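Local coordinates for protein putative glutathione S-transferase (Corynebacterium glutamicum, PDB 3M1G) that probably acts as a glutathione transferase of the omega-like, ECM4-related subfamily, with a thioredoxin-like N-terminal domain and a helical C-terminal domain, at residues 65-73 with 292-302; 89-98 with 136-144. All coordinates share one frame; numbering follows the deposited sequence. Where two conformers were deposited one is given.

Interaction 1: residues 65-73 with 292-302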
loop_
_atom_site.group_PDB
_atom_site.type_symbol
_atom_site.label_atom_id
_atom_site.label_comp_id
_atom_site.label_asym_id
_atom_site.label_seq_id
_atom_site.Cartn_x
_atom_site.Cartn_y
_atom_site.Cartn_z
ATOM N N VAL A 65 6.174 -17.373 -26.561
ATOM C CA VAL A 65 7.069 -16.288 -26.221
ATOM C C VAL A 65 6.292 -15.496 -25.177
ATOM O O VAL A 65 5.194 -15.008 -25.446
ATOM C CB VAL A 65 7.443 -15.410 -27.421
ATOM C CG1 VAL A 65 8.304 -14.144 -26.930
ATOM C CG2 VAL A 65 8.215 -16.234 -28.492
ATOM N N ALA A 66 6.838 -15.457 -23.969
ATOM C CA ALA A 66 6.154 -14.886 -22.815
ATOM C C ALA A 66 7.094 -13.957 -22.024
ATOM O O ALA A 66 8.286 -13.798 -22.374
ATOM C CB ALA A 66 5.620 -16.030 -21.921
ATOM N N ALA A 67 6.568 -13.295 -21.000
ATOM C CA ALA A 67 7.399 -12.492 -20.085
ATOM C C ALA A 67 6.899 -12.780 -18.685
ATOM O O ALA A 67 5.672 -12.790 -18.446
ATOM C CB ALA A 67 7.274 -10.968 -20.403
ATOM N N ARG A 68 7.820 -12.992 -17.757
ATOM C CA ARG A 68 7.452 -13.232 -16.350
ATOM C C ARG A 68 6.598 -12.134 -15.742
ATOM O O ARG A 68 5.694 -12.409 -14.973
ATOM C CB ARG A 68 8.708 -13.397 -15.485
ATOM C CG ARG A 68 9.530 -14.633 -15.786
ATOM C CD ARG A 68 8.744 -15.930 -15.410
ATOM N NE ARG A 68 9.607 -17.095 -15.579
ATOM C CZ ARG A 68 9.187 -18.345 -15.787
ATOM N NH1 ARG A 68 7.882 -18.642 -15.871
ATOM N NH2 ARG A 68 10.090 -19.311 -15.945
ATOM N N ALA A 69 6.867 -10.887 -16.099
ATOM C CA ALA A 69 6.181 -9.747 -15.455
ATOM C C ALA A 69 4.753 -9.540 -15.932
ATOM O O ALA A 69 3.938 -8.961 -15.232
ATOM C CB ALA A 69 7.012 -8.431 -15.669
ATOM N N CYS A 70 4.456 -9.998 -17.131
ATOM C CA CYS A 70 3.226 -9.652 -17.825
ATOM C C CYS A 70 2.099 -10.603 -17.414
ATOM O O CYS A 70 2.238 -11.814 -17.586
ATOM C CB CYS A 70 3.470 -9.748 -19.355
ATOM S SG CYS A 70 1.955 -9.583 -20.359
ATOM N N PRO A 71 0.986 -10.071 -16.875
ATOM C CA PRO A 71 -0.123 -10.951 -16.463
ATOM C C PRO A 71 -0.841 -11.717 -17.605
ATOM O O PRO A 71 -1.290 -12.855 -17.419
ATOM C CB PRO A 71 -1.098 -9.990 -15.764
ATOM C CG PRO A 71 -0.791 -8.618 -16.360
ATOM C CD PRO A 71 0.686 -8.633 -16.642
ATOM N N TRP A 72 -0.944 -11.093 -18.769
ATOM C CA TRP A 72 -1.568 -11.735 -19.893
ATOM C C TRP A 72 -0.737 -12.947 -20.315
ATOM O O TRP A 72 -1.279 -14.016 -20.579
ATOM C CB TRP A 72 -1.730 -10.745 -21.049
ATOM C CG TRP A 72 -2.128 -9.381 -20.628
ATOM C CD1 TRP A 72 -1.302 -8.255 -20.537
ATOM C CD2 TRP A 72 -3.418 -8.962 -20.167
ATOM N NE1 TRP A 72 -2.032 -7.179 -20.058
ATOM C CE2 TRP A 72 -3.326 -7.574 -19.845
ATOM C CE3 TRP A 72 -4.638 -9.607 -20.007
ATOM C CZ2 TRP A 72 -4.421 -6.838 -19.379
ATOM C CZ3 TRP A 72 -5.727 -8.879 -19.545
ATOM C CH2 TRP A 72 -5.610 -7.503 -19.233
ATOM N N ALA A 73 0.577 -12.774 -20.367
ATOM C CA ALA A 73 1.487 -13.876 -20.638
ATOM C C ALA A 73 1.463 -14.930 -19.565
ATOM O O ALA A 73 1.574 -16.143 -19.857
ATOM C CB ALA A 73 2.941 -13.359 -20.838
ATOM N N THR A 292 5.395 -20.547 -11.310
ATOM C CA THR A 292 5.659 -19.726 -12.475
ATOM C C THR A 292 5.649 -18.199 -12.114
ATOM O O THR A 292 5.650 -17.330 -13.025
ATOM C CB THR A 292 4.666 -20.019 -13.585
ATOM O OG1 THR A 292 3.331 -19.671 -13.182
ATOM C CG2 THR A 292 4.696 -21.562 -13.996
ATOM N N THR A 293 5.602 -17.888 -10.810
ATOM C CA THR A 293 5.453 -16.504 -10.338
ATOM C C THR A 293 6.802 -16.020 -9.800
ATOM O O THR A 293 7.288 -16.547 -8.784
ATOM C CB THR A 293 4.387 -16.406 -9.243
ATOM O OG1 THR A 293 3.144 -16.899 -9.750
ATOM C CG2 THR A 293 4.188 -14.936 -8.754
ATOM N N ASP A 294 7.404 -15.063 -10.507
ATOM C CA ASP A 294 8.687 -14.471 -10.109
ATOM C C ASP A 294 8.439 -13.042 -9.618
ATOM O O ASP A 294 8.271 -12.104 -10.419
ATOM C CB ASP A 294 9.687 -14.502 -11.271
ATOM C CG ASP A 294 11.114 -14.071 -10.856
ATOM O OD1 ASP A 294 11.214 -13.180 -9.995
ATOM O OD2 ASP A 294 12.116 -14.629 -11.414
ATOM N N PHE A 295 8.395 -12.889 -8.300
ATOM C CA PHE A 295 8.020 -11.602 -7.705
ATOM C C PHE A 295 9.050 -10.510 -7.985
ATOM O O PHE A 295 8.682 -9.349 -8.155
ATOM C CB PHE A 295 7.779 -11.739 -6.209
ATOM C CG PHE A 295 6.508 -12.457 -5.862
ATOM C CD1 PHE A 295 5.293 -11.844 -6.032
ATOM C CD2 PHE A 295 6.538 -13.740 -5.337
ATOM C CE1 PHE A 295 4.128 -12.487 -5.682
ATOM C CE2 PHE A 295 5.401 -14.388 -4.998
ATOM C CZ PHE A 295 4.170 -13.755 -5.167
ATOM N N THR A 296 10.323 -10.884 -8.077
ATOM C CA THR A 296 11.381 -9.916 -8.393
ATOM C C THR A 296 11.227 -9.342 -9.780
ATOM O O THR A 296 11.320 -8.139 -9.950
ATOM C CB THR A 296 12.780 -10.527 -8.219
ATOM O OG1 THR A 296 12.920 -10.936 -6.859
ATOM C CG2 THR A 296 13.906 -9.521 -8.571
ATOM N N GLU A 297 10.974 -10.196 -10.783
ATOM C CA GLU A 297 10.838 -9.700 -12.147
ATOM C C GLU A 297 9.550 -8.943 -12.310
ATOM O O GLU A 297 9.505 -7.967 -13.050
ATOM C CB GLU A 297 10.940 -10.831 -13.185
ATOM C CG GLU A 297 12.366 -11.337 -13.259
ATOM C CD GLU A 297 12.694 -12.185 -14.463
ATOM O OE1 GLU A 297 11.858 -12.314 -15.370
ATOM O OE2 GLU A 297 13.840 -12.698 -14.506
ATOM N N ILE A 298 8.501 -9.358 -11.631
ATOM C CA ILE A 298 7.248 -8.569 -11.639
ATOM C C ILE A 298 7.528 -7.131 -11.115
ATOM O O ILE A 298 7.282 -6.151 -11.834
ATOM C CB ILE A 298 6.147 -9.274 -10.811
ATOM C CG1 ILE A 298 5.657 -10.541 -11.529
ATOM C CG2 ILE A 298 4.954 -8.322 -10.456
ATOM C CD1 ILE A 298 4.858 -11.485 -10.625
ATOM N N LYS A 299 8.083 -7.009 -9.907
ATOM C CA LYS A 299 8.293 -5.675 -9.292
ATOM C C LYS A 299 9.296 -4.821 -10.058
ATOM O O LYS A 299 9.097 -3.622 -10.274
ATOM C CB LYS A 299 8.737 -5.813 -7.834
ATOM C CG LYS A 299 7.666 -6.398 -6.897
ATOM C CD LYS A 299 8.248 -6.723 -5.519
ATOM C CE LYS A 299 8.585 -5.463 -4.697
ATOM N NZ LYS A 299 9.361 -5.820 -3.486
ATOM N N GLN A 300 10.399 -5.441 -10.491
ATOM C CA GLN A 300 11.382 -4.705 -11.269
ATOM C C GLN A 300 10.783 -4.140 -12.561
ATOM O O GLN A 300 11.052 -2.981 -12.935
ATOM C CB GLN A 300 12.585 -5.586 -11.577
ATOM C CG GLN A 300 13.434 -5.787 -10.331
ATOM C CD GLN A 300 14.662 -6.616 -10.621
ATOM O OE1 GLN A 300 14.779 -7.162 -11.683
ATOM N NE2 GLN A 300 15.569 -6.701 -9.676
ATOM N N HIS A 301 9.957 -4.920 -13.238
ATOM C CA HIS A 301 9.428 -4.462 -14.512
ATOM C C HIS A 301 8.573 -3.204 -14.315
ATOM O O HIS A 301 8.760 -2.189 -14.968
ATOM C CB HIS A 301 8.589 -5.518 -15.208
ATOM C CG HIS A 301 7.833 -4.967 -16.377
ATOM N ND1 HIS A 301 8.445 -4.671 -17.576
ATOM C CD2 HIS A 301 6.544 -4.570 -16.502
ATOM C CE1 HIS A 301 7.562 -4.119 -18.392
ATOM N NE2 HIS A 301 6.403 -4.046 -17.766
ATOM N N TYR A 302 7.650 -3.262 -13.386
ATOM C CA TYR A 302 6.692 -2.173 -13.258
ATOM C C TYR A 302 7.378 -0.922 -12.717
ATOM O O TYR A 302 7.231 0.166 -13.278
ATOM C CB TYR A 302 5.541 -2.598 -12.341
ATOM C CG TYR A 302 4.524 -3.452 -13.024
ATOM C CD1 TYR A 302 4.678 -4.833 -13.079
ATOM C CD2 TYR A 302 3.414 -2.885 -13.637
ATOM C CE1 TYR A 302 3.747 -5.632 -13.698
ATOM C CE2 TYR A 302 2.467 -3.668 -14.276
ATOM C CZ TYR A 302 2.652 -5.058 -14.325
ATOM O OH TYR A 302 1.711 -5.875 -14.930
HETATM O O HOH W 1 11.944 -16.399 -13.270
HETATM O O HOH W 2 5.496 -16.921 -15.708
HETATM O O HOH W 3 5.883 -14.502 -13.030
#
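The Tyr302 ring presents its edge to the loop ahead of helix 71-83: Ala69 O lies near the ring plane, 3.7 Å from Tyr302 CE1. At the same rim Ile298 O is in plane, while one face carries His301 CD2. The His301 ring meets the Ala69 methyl obliquely and has Tyr302 CD1 at its edge. This is the domain interface of a glutathione transferase fold, where the loop bearing the predicted nucleophile packs against helix 295-305 of the helical domain. Ala69 CB is pressed into that helix, 3.3 Å from His301 CB and 3.6 Å from Glu297 O. A chi1 of 169° swings the His301 imidazole out opposite the backbone N, beside the Ala69 methyl; its NE2 is bonded to Asp99.

The CB of Cys70, the predicted nucleophile, points away from 292-302, and its SG caps helix 71-83, accepting from Ala73 N. Tyr302, predicted to lower the pKa of that cysteine, instead puts its hydroxyl 3.4 Å from Pro71 CD and hydrogen-bonds to Tyr201, the predicted proton donor/acceptor.

On the other flank, chi1 of Arg68 (-66°) puts CG beside the backbone N and near Glu297 OE1; a bend at chi2 redirects the chain from CD onward. No direct bond joins the segments here; waters do the joining. One lies in plane at the guanidinium edge and links Arg68 NH1 to Thr292 O. Asp294 N-caps helix 295-305, its OD1 met by Glu297 N from above the carboxylate plane and its OD2 hydrogen-bonded to Asn356. A second water donates to both Arg68 O (2.9 Å) and Thr292 O (2.8 Å) and accepts from Asp294 N.

Interaction 2: residues 89-98 with 136-144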
loop_
_atom_site.group_PDB
_atom_site.type_symbol
_atom_site.label_atom_id
_atom_site.label_comp_id
_atom_site.label_asym_id
_atom_site.label_seq_id
_atom_site.Cartn_x
_atom_site.Cartn_y
_atom_site.Cartn_z
ATOM N N ILE A 89 5.557 -27.624 -26.868
ATOM C CA ILE A 89 5.673 -26.221 -27.244
ATOM C C ILE A 89 6.792 -25.649 -26.388
ATOM O O ILE A 89 6.781 -25.762 -25.140
ATOM C CB ILE A 89 4.381 -25.445 -26.942
ATOM C CG1 ILE A 89 3.198 -26.021 -27.723
ATOM C CG2 ILE A 89 4.531 -23.920 -27.183
ATOM C CD1 ILE A 89 1.786 -25.502 -27.199
ATOM N N SER A 90 7.790 -25.060 -27.043
ATOM C CA SER A 90 8.954 -24.522 -26.335
ATOM C C SER A 90 8.609 -23.159 -25.730
ATOM O O SER A 90 7.539 -22.601 -26.000
ATOM C CB SER A 90 10.168 -24.413 -27.277
ATOM O OG SER A 90 9.904 -23.508 -28.342
ATOM N N LEU A 91 9.519 -22.625 -24.921
ATOM C CA LEU A 91 9.262 -21.393 -24.138
ATOM C C LEU A 91 10.420 -20.424 -24.333
ATOM O O LEU A 91 11.574 -20.797 -24.133
ATOM C CB LEU A 91 9.127 -21.667 -22.642
ATOM C CG LEU A 91 8.786 -20.457 -21.761
ATOM C CD1 LEU A 91 7.359 -19.932 -22.074
ATOM C CD2 LEU A 91 8.923 -20.779 -20.268
ATOM N N GLY A 92 10.089 -19.214 -24.774
ATOM C CA GLY A 92 11.029 -18.104 -24.810
ATOM C C GLY A 92 10.563 -17.015 -23.830
ATOM O O GLY A 92 9.398 -16.653 -23.819
ATOM N N LEU A 93 11.469 -16.531 -22.995
ATOM C CA LEU A 93 11.180 -15.438 -22.049
ATOM C C LEU A 93 11.802 -14.113 -22.526
ATOM O O LEU A 93 12.977 -14.090 -22.888
ATOM C CB LEU A 93 11.680 -15.818 -20.668
ATOM C CG LEU A 93 10.954 -17.039 -20.106
ATOM C CD1 LEU A 93 11.690 -17.558 -18.891
ATOM C CD2 LEU A 93 9.493 -16.752 -19.772
ATOM N N THR A 94 10.998 -13.043 -22.542
ATOM C CA THR A 94 11.398 -11.706 -23.035
ATOM C C THR A 94 10.779 -10.641 -22.133
ATOM O O THR A 94 10.366 -10.958 -21.016
ATOM C CB THR A 94 10.896 -11.451 -24.479
ATOM O OG1 THR A 94 11.480 -10.247 -25.003
ATOM C CG2 THR A 94 9.366 -11.321 -24.502
ATOM N N GLY A 95 10.756 -9.380 -22.593
ATOM C CA GLY A 95 10.024 -8.277 -21.890
ATOM C C GLY A 95 8.554 -7.995 -22.277
ATOM O O GLY A 95 8.138 -8.250 -23.414
ATOM N N PRO A 96 7.748 -7.452 -21.334
ATOM C CA PRO A 96 6.325 -7.150 -21.644
ATOM C C PRO A 96 6.090 -6.084 -22.727
ATOM O O PRO A 96 6.984 -5.273 -23.015
ATOM C CB PRO A 96 5.750 -6.664 -20.292
ATOM C CG PRO A 96 6.635 -7.305 -19.253
ATOM C CD PRO A 96 8.030 -7.325 -19.885
ATOM N N THR A 97 4.886 -6.090 -23.309
ATOM C CA THR A 97 4.522 -5.116 -24.356
ATOM C C THR A 97 3.137 -4.458 -24.174
ATOM O O THR A 97 2.964 -3.309 -24.589
ATOM C CB THR A 97 4.622 -5.756 -25.789
ATOM O OG1 THR A 97 3.799 -6.932 -25.846
ATOM C CG2 THR A 97 6.111 -6.105 -26.159
ATOM N N HIS A 98 2.168 -5.169 -23.572
ATOM C CA HIS A 98 0.791 -4.663 -23.423
ATOM C C HIS A 98 0.637 -3.552 -22.363
ATOM O O HIS A 98 -0.352 -2.827 -22.397
ATOM C CB HIS A 98 -0.207 -5.789 -23.044
ATOM C CG HIS A 98 -0.514 -6.783 -24.143
ATOM N ND1 HIS A 98 -1.120 -6.435 -25.335
ATOM C CD2 HIS A 98 -0.365 -8.135 -24.184
ATOM C CE1 HIS A 98 -1.282 -7.519 -26.082
ATOM N NE2 HIS A 98 -0.835 -8.564 -25.405
ATOM N N ILE A 136 8.219 -7.831 -30.977
ATOM C CA ILE A 136 6.887 -8.459 -31.031
ATOM C C ILE A 136 6.054 -8.363 -29.722
ATOM O O ILE A 136 6.582 -8.356 -28.596
ATOM C CB ILE A 136 6.936 -9.965 -31.502
ATOM C CG1 ILE A 136 7.480 -10.901 -30.396
ATOM C CG2 ILE A 136 7.706 -10.121 -32.845
ATOM C CD1 ILE A 136 7.048 -12.366 -30.582
ATOM N N THR A 137 4.740 -8.300 -29.911
ATOM C CA THR A 137 3.760 -8.383 -28.817
ATOM C C THR A 137 3.790 -9.760 -28.100
ATOM O O THR A 137 3.848 -10.814 -28.755
ATOM C CB THR A 137 2.325 -8.132 -29.366
ATOM O OG1 THR A 137 2.308 -6.919 -30.130
ATOM C CG2 THR A 137 1.305 -8.050 -28.238
ATOM N N VAL A 138 3.747 -9.707 -26.766
ATOM C CA VAL A 138 3.775 -10.872 -25.884
ATOM C C VAL A 138 2.459 -10.942 -25.106
ATOM O O VAL A 138 1.906 -9.899 -24.769
ATOM C CB VAL A 138 4.970 -10.734 -24.903
ATOM C CG1 VAL A 138 4.790 -11.615 -23.683
ATOM C CG2 VAL A 138 6.295 -11.020 -25.613
ATOM N N PRO A 139 1.927 -12.153 -24.828
ATOM C CA PRO A 139 2.393 -13.474 -25.260
ATOM C C PRO A 139 2.080 -13.704 -26.734
ATOM O O PRO A 139 1.142 -13.114 -27.257
ATOM C CB PRO A 139 1.579 -14.446 -24.406
ATOM C CG PRO A 139 0.284 -13.716 -24.126
ATOM C CD PRO A 139 0.648 -12.236 -24.113
ATOM N N ALA A 140 2.877 -14.562 -27.359
ATOM C CA ALA A 140 2.692 -14.971 -28.739
ATOM C C ALA A 140 3.109 -16.417 -28.926
ATOM O O ALA A 140 4.030 -16.907 -28.259
ATOM C CB ALA A 140 3.503 -14.063 -29.701
ATOM N N LEU A 141 2.423 -17.100 -29.847
ATOM C CA LEU A 141 2.917 -18.384 -30.369
ATOM C C LEU A 141 3.608 -18.112 -31.694
ATOM O O LEU A 141 3.064 -17.418 -32.569
ATOM C CB LEU A 141 1.780 -19.410 -30.502
ATOM C CG LEU A 141 1.192 -19.945 -29.189
ATOM C CD1 LEU A 141 -0.164 -20.620 -29.500
ATOM C CD2 LEU A 141 2.204 -20.944 -28.597
ATOM N N VAL A 142 4.848 -18.592 -31.785
ATOM C CA VAL A 142 5.739 -18.328 -32.898
ATOM C C VAL A 142 6.163 -19.649 -33.562
ATOM O O VAL A 142 6.492 -20.608 -32.866
ATOM C CB VAL A 142 7.002 -17.588 -32.384
ATOM C CG1 VAL A 142 7.985 -17.373 -33.476
ATOM C CG2 VAL A 142 6.581 -16.202 -31.759
ATOM N N GLU A 143 6.150 -19.691 -34.892
ATOM C CA GLU A 143 6.659 -20.851 -35.611
ATOM C C GLU A 143 8.172 -20.799 -35.548
ATOM O O GLU A 143 8.758 -19.860 -36.095
ATOM C CB GLU A 143 6.164 -20.876 -37.064
ATOM C CG GLU A 143 6.756 -22.032 -37.872
ATOM C CD GLU A 143 6.210 -22.149 -39.270
ATOM O OE1 GLU A 143 6.308 -21.182 -40.063
ATOM O OE2 GLU A 143 5.729 -23.252 -39.609
ATOM N N GLU A 144 8.799 -21.745 -34.850
ATOM C CA GLU A 144 10.258 -21.719 -34.642
ATOM C C GLU A 144 11.090 -21.622 -35.924
ATOM O O GLU A 144 12.035 -20.873 -35.981
ATOM C CB GLU A 144 10.739 -22.955 -33.886
ATOM C CG GLU A 144 10.586 -22.909 -32.361
ATOM C CD GLU A 144 10.863 -24.288 -31.739
ATOM O OE1 GLU A 144 11.462 -25.124 -32.439
ATOM O OE2 GLU A 144 10.492 -24.559 -30.583
HETATM O O HOH W 4 8.380 -26.453 -30.187
HETATM O O HOH W 5 2.739 -7.845 -22.916
HETATM O O HOH W 6 -0.591 -11.044 -26.805
#
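Thr97 OG1 takes a nearly straight hydrogen bond from Val138 N (2.9 Å, 168° at the hydrogen), the direct polar link between these two loops. The hydroxyl can reach it because chi1 of 56° sets OG1 between the backbone N and the carbonyl carbon; CG2 is thereby turned to Ile136 O. A water bound to Thr97 N donates to Val138 O and adds a second tie. Next along, the His98 imidazole crosses Thr137 at about a right angle, with CE1 3.4 Å from Thr137 CG2. Although His98 NE2 passes close to Val138 O, the angle is too poor for a bond; a water in the ring plane joins NE2 to Pro139 O instead.

At the far end Ser90 OG donates to Glu144 OE2 (2.5 Å), using the carboxylate's anti lone pair, and another water donates to the same oxygen. Beside Ser90, Ile89 CG2 meets Leu141 CD2 at 4.0 Å, the two side chains crossing at about a right angle.

Further out, the cis peptide bond before Pro139 shapes the turn leading into strand 140-143, as the cis-proline does in thioredoxin-like domains. Trp72 and Tyr154 each meet the His98 ring edge-to-face, and Asn29 holds Thr137 OG1. The two strands are not paired: strand 62-66 runs between 90-93 and 140-143, and Val65 of that strand touches Thr94, Val138 and Val142. Helix 71-83 packs on Val138 and Pro139 through Ala73, while helix 154-163 covers Ile89 and Leu141 with Phe161.

Both contacts draw on the same four-stranded sheet, and their centres lie about 13 Å apart. Strand 62-66, which leads into the loop of interaction 1 bearing the predicted nucleophile, is also the middle strand that spaces 90-93 from 140-143 in interaction 2. The backbone joins them: Val65 N probably bonds to Ala140 O, and Thr94 N to Ala66 O. Along the chain 65-73 comes first, then both segments of interaction 2, and 292-302 last. Interaction 2 is thus internal to the thioredoxin-like domain, whereas interaction 1 brings the helical domain against it. Pro96 packs on His301 where they meet, and His98 lies about 5 Å from Cys70, side chain to side chain.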